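Side-chain contacts in hypothetical protein PH1505 (Pyrococcus horikoshii, PDB 2CYJ), which is of unknown function and belongs to the conserved DUF498/DUF598 family of Mth938-like proteins: residues Asp19-Ile24 with Arg33-Ser38; Glu54-Glu59 with Leu111-Val116; Leu64-Gly69 with Leu74-Glu79; Glu79-Val84 with Val89-Thr94. All coordinates share one frame; numbering follows the deposited sequence.

Contact 1 (Asp19-Ile24 with Arg33-Ser38); sequences DHDIVI and RMKEIS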
# COMPACT_ATOMS: atom_id res chain seq x y z
N ASP A 19 -10.93 8.03 3.36
CA ASP A 19 -10.21 9.20 3.88
C ASP A 19 -9.08 8.77 4.80
O ASP A 19 -8.67 9.51 5.71
CB ASP A 19 -11.17 10.13 4.65
CG ASP A 19 -11.59 9.57 6.00
OD1 ASP A 19 -12.06 10.37 6.84
OD2 ASP A 19 -11.48 8.35 6.25
N HIS A 20 -8.54 7.59 4.52
CA HIS A 20 -7.49 7.00 5.33
C HIS A 20 -6.74 5.97 4.50
O HIS A 20 -7.17 5.60 3.40
CB HIS A 20 -8.12 6.33 6.55
CG HIS A 20 -9.12 5.28 6.20
ND1 HIS A 20 -8.75 4.01 5.81
CD2 HIS A 20 -10.47 5.30 6.14
CE1 HIS A 20 -9.83 3.30 5.53
NE2 HIS A 20 -10.89 4.06 5.72
N ASP A 21 -5.63 5.48 5.04
CA ASP A 21 -4.80 4.50 4.36
C ASP A 21 -5.53 3.18 4.15
O ASP A 21 -6.34 2.76 4.98
CB ASP A 21 -3.52 4.26 5.15
CG ASP A 21 -2.59 5.45 5.16
OD1 ASP A 21 -2.96 6.54 4.65
OD2 ASP A 21 -1.47 5.30 5.68
N ILE A 22 -5.20 2.51 3.06
CA ILE A 22 -5.82 1.23 2.74
C ILE A 22 -4.84 0.23 2.17
O ILE A 22 -3.73 0.57 1.74
CB ILE A 22 -6.97 1.39 1.69
CG1 ILE A 22 -6.45 2.03 0.40
CG2 ILE A 22 -8.10 2.22 2.29
CD1 ILE A 22 -7.48 2.06 -0.73
N VAL A 23 -5.27 -1.03 2.19
CA VAL A 23 -4.53 -2.15 1.64
C VAL A 23 -5.46 -2.78 0.60
O VAL A 23 -6.62 -3.07 0.88
CB VAL A 23 -4.18 -3.20 2.72
CG1 VAL A 23 -3.48 -4.40 2.10
CG2 VAL A 23 -3.28 -2.57 3.77
N ILE A 24 -4.96 -2.92 -0.62
CA ILE A 24 -5.73 -3.53 -1.69
C ILE A 24 -5.05 -4.87 -1.98
O ILE A 24 -3.88 -4.91 -2.38
CB ILE A 24 -5.71 -2.67 -2.97
CG1 ILE A 24 -6.28 -1.28 -2.67
CG2 ILE A 24 -6.52 -3.36 -4.06
CD1 ILE A 24 -6.02 -0.24 -3.76
N ARG A 33 -5.68 0.15 6.38
CA ARG A 33 -4.30 -0.12 6.71
C ARG A 33 -4.17 -0.06 8.24
O ARG A 33 -4.65 0.90 8.86
CB ARG A 33 -3.37 0.92 6.08
CG ARG A 33 -1.91 0.70 6.44
CD ARG A 33 -1.02 1.88 6.10
NE ARG A 33 0.25 1.70 6.81
CZ ARG A 33 1.09 2.68 7.13
NH1 ARG A 33 0.83 3.94 6.81
NH2 ARG A 33 2.18 2.39 7.82
N MET A 34 -3.54 -1.06 8.85
CA MET A 34 -3.39 -1.06 10.30
C MET A 34 -2.08 -0.36 10.63
O MET A 34 -1.14 -0.93 11.19
CB MET A 34 -3.34 -2.49 10.83
CG MET A 34 -4.57 -3.28 10.44
SD MET A 34 -4.73 -4.81 11.37
CE MET A 34 -3.46 -5.73 10.66
N LYS A 35 -2.03 0.92 10.28
CA LYS A 35 -0.83 1.70 10.49
C LYS A 35 -0.45 1.83 11.95
O LYS A 35 0.72 2.06 12.27
CB LYS A 35 -0.95 3.07 9.82
CG LYS A 35 -1.86 4.07 10.47
CD LYS A 35 -1.72 5.38 9.70
CE LYS A 35 -2.56 6.47 10.29
NZ LYS A 35 -2.57 7.66 9.41
N GLU A 36 -1.42 1.65 12.85
CA GLU A 36 -1.13 1.73 14.27
C GLU A 36 -0.04 0.72 14.66
O GLU A 36 0.69 0.94 15.62
CB GLU A 36 -2.39 1.50 15.10
CG GLU A 36 -3.10 0.17 14.86
CD GLU A 36 -4.01 0.18 13.64
OE1 GLU A 36 -4.08 1.20 12.93
OE2 GLU A 36 -4.66 -0.87 13.40
N ILE A 37 0.09 -0.37 13.92
CA ILE A 37 1.10 -1.37 14.27
C ILE A 37 2.52 -0.83 14.15
O ILE A 37 3.36 -1.07 15.01
CB ILE A 37 0.99 -2.63 13.40
CG1 ILE A 37 -0.36 -3.29 13.65
CG2 ILE A 37 2.15 -3.59 13.71
CD1 ILE A 37 -0.69 -4.46 12.73
N SER A 38 2.78 -0.10 13.08
CA SER A 38 4.10 0.47 12.89
C SER A 38 4.33 1.58 13.93
O SER A 38 5.44 1.76 14.41
CB SER A 38 4.27 0.97 11.45
OG SER A 38 4.44 -0.13 10.56
O HOH W 1 -4.76 6.03 7.88
O HOH W 2 -2.65 8.64 6.46
O HOH W 3 -5.63 3.32 8.20
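The R33 guanidinium meets the D21 carboxylate at one edge and carries the K35 side chain on one face. K35 CB sits 3.4 Å above the guanidinium plane, over its centre. At the edge, R33 NH1 donates to D21 OD2 at 2.9 Å, the charged bond of a salt bridge. The two flat groups are nearly coplanar, 12° apart, and NH1 meets OD2 nearly along the C-O axis. D21 and R33 run side by side and point the same way. Their chains touch below the charges, with D21 CB 3.5 Å from R33 CB. R33 has CG anti to its backbone N (chi1 179°) and stays extended to NE, which carries the guanidinium out to the end of D21. V23 crosses the base of R33 at about a right angle; its CG2 lies 4.0 Å from R33 CA.

The backbones are joined too. R33 N donates to D21 O at 3.0 Å, which continues the pairing of strands 22-24 and 30-32 beyond the hairpin proper. H20 ND1 reaches the same D21 O at 2.8 Å from the opposite face of the carbonyl plane. Waters link D21 N and D21 OD1 to K35 NZ, the second through a weak bond to the lysine.

The polar ends have further partners: D21 OD2 bonds H115 ND1, D21 OD1 bonds V116 N, R33 NE forms a salt bridge with E52 and R33 NH2 bonds S45 O. R33 lies buried between two acidic groups, which probably balance its charge and, with S45, fix its guanidinium.

Contact 2 (Glu54-Glu59 with Leu111-Val116); sequences EKYLVE and LAIIHV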
# COMPACT_ATOMS: atom_id res chain seq x y z
N GLU A 54 3.57 -8.09 7.79
CA GLU A 54 3.23 -9.49 7.91
C GLU A 54 1.72 -9.71 7.98
O GLU A 54 1.22 -10.74 7.54
CB GLU A 54 3.92 -10.09 9.14
CG GLU A 54 3.78 -11.60 9.31
CD GLU A 54 2.51 -12.02 10.05
OE1 GLU A 54 1.88 -11.16 10.70
OE2 GLU A 54 2.16 -13.22 9.99
N LYS A 55 0.99 -8.73 8.53
CA LYS A 55 -0.47 -8.86 8.64
C LYS A 55 -1.15 -8.85 7.27
O LYS A 55 -2.29 -9.27 7.16
CB LYS A 55 -1.07 -7.72 9.48
CG LYS A 55 -0.55 -7.59 10.90
CD LYS A 55 -0.82 -8.85 11.69
CE LYS A 55 -0.36 -8.68 13.13
NZ LYS A 55 -0.70 -9.87 13.95
N TYR A 56 -0.44 -8.38 6.24
CA TYR A 56 -1.03 -8.30 4.91
C TYR A 56 -0.67 -9.48 4.03
O TYR A 56 -1.06 -9.52 2.86
CB TYR A 56 -0.62 -7.00 4.23
CG TYR A 56 -0.87 -5.78 5.08
CD1 TYR A 56 0.04 -4.74 5.12
CD2 TYR A 56 -2.00 -5.70 5.90
CE1 TYR A 56 -0.15 -3.63 5.96
CE2 TYR A 56 -2.20 -4.60 6.74
CZ TYR A 56 -1.27 -3.58 6.76
OH TYR A 56 -1.46 -2.50 7.59
N LEU A 57 0.08 -10.43 4.58
CA LEU A 57 0.46 -11.62 3.82
C LEU A 57 -0.68 -12.63 3.98
O LEU A 57 -0.61 -13.59 4.76
CB LEU A 57 1.77 -12.19 4.37
CG LEU A 57 2.90 -11.15 4.39
CD1 LEU A 57 4.16 -11.82 4.91
CD2 LEU A 57 3.14 -10.57 3.00
N VAL A 58 -1.74 -12.38 3.22
CA VAL A 58 -2.97 -13.17 3.27
C VAL A 58 -3.25 -13.90 1.96
O VAL A 58 -3.73 -15.04 1.97
CB VAL A 58 -4.16 -12.25 3.62
CG1 VAL A 58 -5.45 -13.03 3.65
CG2 VAL A 58 -3.91 -11.57 4.97
N GLU A 59 -2.97 -13.23 0.85
CA GLU A 59 -3.13 -13.81 -0.48
C GLU A 59 -1.76 -13.82 -1.13
O GLU A 59 -0.92 -12.97 -0.84
CB GLU A 59 -4.07 -12.97 -1.34
CG GLU A 59 -5.48 -12.83 -0.79
CD GLU A 59 -6.36 -11.95 -1.65
OE1 GLU A 59 -7.50 -11.67 -1.23
OE2 GLU A 59 -5.92 -11.54 -2.75
N LEU A 111 -0.29 -6.76 -4.45
CA LEU A 111 -0.68 -6.39 -3.09
C LEU A 111 -0.26 -4.91 -2.99
O LEU A 111 0.91 -4.58 -3.20
CB LEU A 111 0.09 -7.20 -2.05
CG LEU A 111 -0.10 -6.74 -0.59
CD1 LEU A 111 -1.56 -6.84 -0.15
CD2 LEU A 111 0.80 -7.60 0.30
N ALA A 112 -1.21 -4.02 -2.69
CA ALA A 112 -0.87 -2.60 -2.61
C ALA A 112 -1.17 -2.01 -1.25
O ALA A 112 -2.21 -2.28 -0.67
CB ALA A 112 -1.65 -1.82 -3.68
N ILE A 113 -0.24 -1.21 -0.73
CA ILE A 113 -0.43 -0.53 0.55
C ILE A 113 -0.39 0.94 0.16
O ILE A 113 0.61 1.42 -0.39
CB ILE A 113 0.69 -0.85 1.55
CG1 ILE A 113 0.70 -2.36 1.83
CG2 ILE A 113 0.47 -0.07 2.85
CD1 ILE A 113 1.92 -2.84 2.60
N ILE A 114 -1.49 1.63 0.42
CA ILE A 114 -1.63 3.02 0.02
C ILE A 114 -1.72 4.01 1.17
O ILE A 114 -2.67 3.99 1.96
CB ILE A 114 -2.91 3.17 -0.84
CG1 ILE A 114 -2.91 2.13 -1.98
CG2 ILE A 114 -3.04 4.60 -1.35
CD1 ILE A 114 -1.79 2.29 -3.01
N HIS A 115 -0.72 4.89 1.25
CA HIS A 115 -0.68 5.93 2.27
C HIS A 115 -1.24 7.19 1.59
O HIS A 115 -0.68 7.67 0.61
CB HIS A 115 0.76 6.12 2.73
CG HIS A 115 0.92 7.12 3.83
ND1 HIS A 115 0.20 7.06 5.00
CD2 HIS A 115 1.72 8.20 3.94
CE1 HIS A 115 0.55 8.06 5.78
NE2 HIS A 115 1.48 8.77 5.16
N VAL A 116 -2.34 7.70 2.13
CA VAL A 116 -3.02 8.83 1.53
C VAL A 116 -2.62 10.25 1.94
O VAL A 116 -3.09 11.22 1.34
CB VAL A 116 -4.57 8.67 1.64
CG1 VAL A 116 -4.99 7.33 1.03
CG2 VAL A 116 -5.03 8.74 3.09
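Y56 and L111 mark the closest approach of the two backbones, with CA atoms 8.2 Å apart. Residues 54-57 form a type I beta turn, closed by L57 N to E54 O at 3.2 Å, and L57 is the centre of an inverse gamma turn. Segment 111-116 is mostly extended and belongs to strand 110-115. This is the middle strand of the mixed five-stranded sheet that forms the centre of the fold. The gap between the backbones is filled by side chains.

L111 and I113 alternate with A112 along the strand, and both turn their side chains to the loop. L111 CD2 comes to 3.7 Å from Y56 O. The same methyl lies 4.2 Å from Y56 CB, so it touches the base of the tyrosine rather than the ring. The ring itself lies further along the strand, beside I113, and the two side chains cross at about a right angle. V23 of the neighbouring strand also touches Y56. Beyond the apolar part, Y56 OH is hydrogen-bonded to E52 OE1 and to M34 N, so the hydroxyl end is held by two hydrogen bonds. I113 CD1 approaches the ring obliquely, 3.7 Å from Y56 CD1 and 4.0 Å from Y56 CE1.

Contact 3 (Leu64-Gly69 with Leu74-Glu79); sequences LLVGTG and LSLLPE
T68 and L74 are joined by the backbone hydrogen bond of this contact. L74 N donates to T68 O at 2.9 Å. The N-H...O angle is 164°. The bond closes the short connection between residues 68 and 74.

Close carbon-oxygen contacts pack the same pair. L74 O lies 3.2 Å from T68 CB and 3.3 Å from T68 CG2. In return L74 CB is 3.4 Å from T68 O. T68 OG1 stands between its own backbone N and carbonyl carbon (chi1 57°), and this leaves CG2 to touch the leucine carbonyl. E91 of strand 88-92 and the loop residue P93 also touch T68.

The chain reverses here at the start of a beta-alpha-beta crossover. It leaves strand 63-68, passes through the short strand 75-76 and helix 78-83, and returns to the sheet as strand 88-92, parallel to 63-68. Residues 74-76 run back at 150° to residues 64-68. Strand 75-76 pairs in parallel with strand 47-48 rather than with the large sheet.

Apolar contacts fill the space between the two diverging segments. L64 and L76 meet tip to tip, with L64 CD2 3.9 Å from L76 CD1. V66 crosses L76 obliquely, and its CG2 is 4.1 Å from the same L76 CD1. That one methyl is therefore shared by two residues of the strand. V66 CG1 touches L74 CD2 more distantly, at 4.5 Å.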
# COMPACT_ATOMS: atom_id res chain seq x y z
N LEU A 64 4.56 -6.19 -4.64
CA LEU A 64 4.13 -5.38 -3.50
C LEU A 64 4.31 -3.95 -4.00
O LEU A 64 5.43 -3.53 -4.34
CB LEU A 64 4.99 -5.58 -2.24
CG LEU A 64 4.67 -4.52 -1.16
CD1 LEU A 64 3.26 -4.71 -0.61
CD2 LEU A 64 5.69 -4.61 -0.03
N LEU A 65 3.20 -3.22 -4.08
CA LEU A 65 3.22 -1.83 -4.53
C LEU A 65 2.86 -0.93 -3.36
O LEU A 65 1.80 -1.08 -2.76
CB LEU A 65 2.23 -1.65 -5.69
CG LEU A 65 2.08 -0.26 -6.34
CD1 LEU A 65 1.12 0.60 -5.52
CD2 LEU A 65 3.44 0.40 -6.50
N VAL A 66 3.75 -0.01 -3.04
CA VAL A 66 3.50 0.90 -1.93
C VAL A 66 3.37 2.34 -2.40
O VAL A 66 4.27 2.86 -3.07
CB VAL A 66 4.63 0.85 -0.87
CG1 VAL A 66 4.30 1.75 0.32
CG2 VAL A 66 4.84 -0.59 -0.39
N GLY A 67 2.23 2.96 -2.08
CA GLY A 67 1.99 4.37 -2.37
C GLY A 67 2.53 5.01 -1.10
O GLY A 67 1.93 4.92 -0.02
N THR A 68 3.68 5.68 -1.24
CA THR A 68 4.40 6.25 -0.11
C THR A 68 3.93 7.59 0.42
O THR A 68 4.66 8.25 1.16
CB THR A 68 5.88 6.36 -0.48
OG1 THR A 68 6.00 7.15 -1.67
CG2 THR A 68 6.47 4.96 -0.75
N GLY A 69 2.70 7.96 0.07
CA GLY A 69 2.16 9.23 0.48
C GLY A 69 2.19 10.15 -0.72
O GLY A 69 2.99 9.96 -1.64
N LEU A 74 6.60 8.17 3.30
CA LEU A 74 6.58 6.86 3.94
C LEU A 74 7.57 5.94 3.25
O LEU A 74 7.81 6.06 2.06
CB LEU A 74 5.19 6.23 3.84
CG LEU A 74 5.10 4.77 4.29
CD1 LEU A 74 5.43 4.67 5.77
CD2 LEU A 74 3.70 4.23 4.01
N SER A 75 8.16 5.01 3.99
CA SER A 75 9.06 4.07 3.35
C SER A 75 9.06 2.77 4.12
O SER A 75 8.75 2.75 5.32
CB SER A 75 10.48 4.62 3.26
OG SER A 75 11.05 4.74 4.54
N LEU A 76 9.37 1.68 3.42
CA LEU A 76 9.46 0.36 4.03
C LEU A 76 10.79 0.25 4.75
O LEU A 76 11.83 0.64 4.20
CB LEU A 76 9.43 -0.73 2.96
CG LEU A 76 8.14 -1.02 2.19
CD1 LEU A 76 8.43 -1.98 1.05
CD2 LEU A 76 7.11 -1.60 3.14
N LEU A 77 10.78 -0.26 5.97
CA LEU A 77 12.03 -0.44 6.69
C LEU A 77 12.78 -1.57 6.00
O LEU A 77 12.19 -2.37 5.27
CB LEU A 77 11.76 -0.81 8.15
CG LEU A 77 11.35 0.33 9.08
CD1 LEU A 77 11.06 -0.22 10.46
CD2 LEU A 77 12.48 1.37 9.14
N PRO A 78 14.10 -1.64 6.19
CA PRO A 78 14.89 -2.70 5.56
C PRO A 78 14.37 -4.10 5.88
O PRO A 78 14.32 -4.98 5.01
CB PRO A 78 16.29 -2.46 6.12
CG PRO A 78 16.33 -0.96 6.25
CD PRO A 78 14.98 -0.66 6.86
N GLU A 79 13.96 -4.30 7.13
CA GLU A 79 13.44 -5.58 7.59
C GLU A 79 12.12 -5.92 6.89
O GLU A 79 11.80 -7.09 6.70
CB GLU A 79 13.24 -5.54 9.11
CG GLU A 79 14.39 -4.87 9.87
CD GLU A 79 14.50 -3.37 9.56
OE1 GLU A 79 13.53 -2.64 9.82
OE2 GLU A 79 15.56 -2.94 9.07

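Contact 4 (Glu79-Val84 with Val89-Thr94); sequences ESKKLV and VIEKPT. With SO4 (sulfate ion), chain C.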
# COMPACT_ATOMS: atom_id res chain seq x y z
N GLU A 79 13.96 -4.30 7.13
CA GLU A 79 13.44 -5.58 7.59
C GLU A 79 12.12 -5.92 6.89
O GLU A 79 11.80 -7.09 6.70
CB GLU A 79 13.24 -5.54 9.11
CG GLU A 79 14.39 -4.87 9.87
CD GLU A 79 14.50 -3.37 9.56
OE1 GLU A 79 13.53 -2.64 9.82
OE2 GLU A 79 15.56 -2.94 9.07
N SER A 80 11.37 -4.90 6.51
CA SER A 80 10.11 -5.14 5.81
C SER A 80 10.44 -5.59 4.40
O SER A 80 9.84 -6.53 3.87
CB SER A 80 9.27 -3.87 5.76
OG SER A 80 8.91 -3.48 7.07
N LYS A 81 11.42 -4.93 3.79
CA LYS A 81 11.83 -5.29 2.44
C LYS A 81 12.37 -6.72 2.42
O LYS A 81 12.16 -7.45 1.45
CB LYS A 81 12.88 -4.30 1.92
CG LYS A 81 12.27 -2.94 1.57
CD LYS A 81 13.26 -1.98 0.95
CE LYS A 81 14.23 -1.43 1.98
NZ LYS A 81 14.94 -0.21 1.49
N LYS A 82 13.03 -7.12 3.50
CA LYS A 82 13.59 -8.47 3.59
C LYS A 82 12.46 -9.51 3.54
O LYS A 82 12.60 -10.57 2.93
CB LYS A 82 14.38 -8.62 4.89
CG LYS A 82 15.08 -9.96 5.06
CD LYS A 82 16.35 -10.03 4.23
CE LYS A 82 17.10 -11.33 4.49
NZ LYS A 82 18.38 -11.39 3.74
N LEU A 83 11.35 -9.19 4.19
CA LEU A 83 10.20 -10.08 4.25
C LEU A 83 9.67 -10.42 2.85
O LEU A 83 9.18 -11.52 2.62
CB LEU A 83 9.12 -9.42 5.11
CG LEU A 83 7.96 -10.25 5.65
CD1 LEU A 83 8.48 -11.49 6.36
CD2 LEU A 83 7.15 -9.38 6.61
N VAL A 84 9.80 -9.47 1.92
CA VAL A 84 9.33 -9.67 0.55
C VAL A 84 10.45 -9.55 -0.48
O VAL A 84 10.22 -9.13 -1.62
CB VAL A 84 8.21 -8.65 0.21
CG1 VAL A 84 6.96 -8.97 1.03
CG2 VAL A 84 8.68 -7.24 0.50
N VAL A 89 9.12 -5.35 -5.83
CA VAL A 89 8.69 -4.33 -4.89
C VAL A 89 8.84 -2.93 -5.46
O VAL A 89 9.92 -2.51 -5.88
CB VAL A 89 9.48 -4.45 -3.56
CG1 VAL A 89 9.07 -3.34 -2.59
CG2 VAL A 89 9.22 -5.82 -2.94
N ILE A 90 7.72 -2.21 -5.46
CA ILE A 90 7.66 -0.87 -6.02
C ILE A 90 7.21 0.13 -4.96
O ILE A 90 6.19 -0.08 -4.29
CB ILE A 90 6.63 -0.83 -7.16
CG1 ILE A 90 6.91 -1.95 -8.16
CG2 ILE A 90 6.67 0.54 -7.86
CD1 ILE A 90 5.83 -2.10 -9.22
N GLU A 91 7.96 1.21 -4.81
CA GLU A 91 7.62 2.25 -3.84
C GLU A 91 7.63 3.58 -4.57
O GLU A 91 8.69 4.04 -5.01
CB GLU A 91 8.62 2.28 -2.70
CG GLU A 91 8.64 1.04 -1.84
CD GLU A 91 9.49 1.22 -0.59
OE1 GLU A 91 10.54 0.57 -0.48
OE2 GLU A 91 9.10 2.03 0.27
N LYS A 92 6.46 4.20 -4.71
CA LYS A 92 6.34 5.49 -5.39
C LYS A 92 5.32 6.39 -4.71
O LYS A 92 4.42 5.89 -4.03
CB LYS A 92 5.85 5.30 -6.83
CG LYS A 92 6.77 4.48 -7.72
CD LYS A 92 8.09 5.18 -7.92
CE LYS A 92 9.08 4.24 -8.58
NZ LYS A 92 10.35 4.94 -8.90
N PRO A 93 5.45 7.72 -4.86
CA PRO A 93 4.49 8.64 -4.25
C PRO A 93 3.10 8.16 -4.69
O PRO A 93 2.92 7.64 -5.80
CB PRO A 93 4.90 9.99 -4.81
CG PRO A 93 6.42 9.84 -4.90
CD PRO A 93 6.55 8.46 -5.51
N THR A 94 2.13 8.38 -3.83
CA THR A 94 0.80 7.84 -4.05
C THR A 94 0.06 8.06 -5.34
O THR A 94 -0.53 7.10 -5.85
CB THR A 94 -0.06 8.19 -2.85
OG1 THR A 94 0.48 7.51 -1.72
CG2 THR A 94 -1.52 7.74 -3.04
S SO4 C . 9.67 5.92 -11.93
O1 SO4 C . 9.12 4.62 -11.49
O2 SO4 C . 9.49 6.04 -13.39
O3 SO4 C . 8.96 7.00 -11.23
O4 SO4 C . 11.10 5.99 -11.60
O HOH W 4 12.37 1.60 1.48
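V84 and V89 form the tight part of this contact, and K81 and E91 the loose part. V84 CG2 meets V89 CG2 at 3.8 Å, and the two side chains cross at about a right angle. The same V89 methyl lies 3.7 Å from V84 O, so it packs against both the side chain and the backbone carbonyl of V84. V84 is buried here and also touches L64; V89 also touches L76.

The other part is looser and lies toward solvent: K81 is exposed and E91 partly so. K81 and E91 have opposite charges but form no salt bridge: K81 NZ is 4.9 Å from E91 OE1. K81 CD lies 4.0 Å from E91 OE1; the bend at chi3 (-74°) sets the course of the chain from there to NZ. Water 4 spans the gap, accepting from K81 NZ at 3.1 Å and donating to E91 OE1 at 2.9 Å. The second carboxylate oxygen, E91 OE2, is held by L76 N.

K92 takes no part in the contact with helix 78-83. Its chain is bent at chi2, and its NZ makes weak bonds to O1 and O4 of a sulfate, probably from the crystallisation liquor.

The residues of strand 88-92 alternate between two layers. V89 and E91 face helix 78-83, while I90 and K92 touch helix 94-104. With strand 63-68 running parallel beside 88-92, the arrangement is that of a beta-alpha-beta unit, its helix packed on the edge strand of the sheet.

From the N terminus, contact 1 comes first. It closes the hairpin of strands 22-24 and 30-32 and leads into helix 36-42. Contact 2 then opens at 54-59 and closes only at 111-116, so it spans a long loop. Contacts 3 and 4 both lie within that loop. They follow one another, sharing E79 and helix 78-83, and their centres are about 4 Å apart. None of the four cross along the chain. All reach the mixed sheet: strand 110-115 of contact 2 lies between 22-24 of contact 1 and 63-68 of contact 3, with 88-92 of contact 4 at the edge. Backbone bonds tie I22 to I114 and G69 to T94.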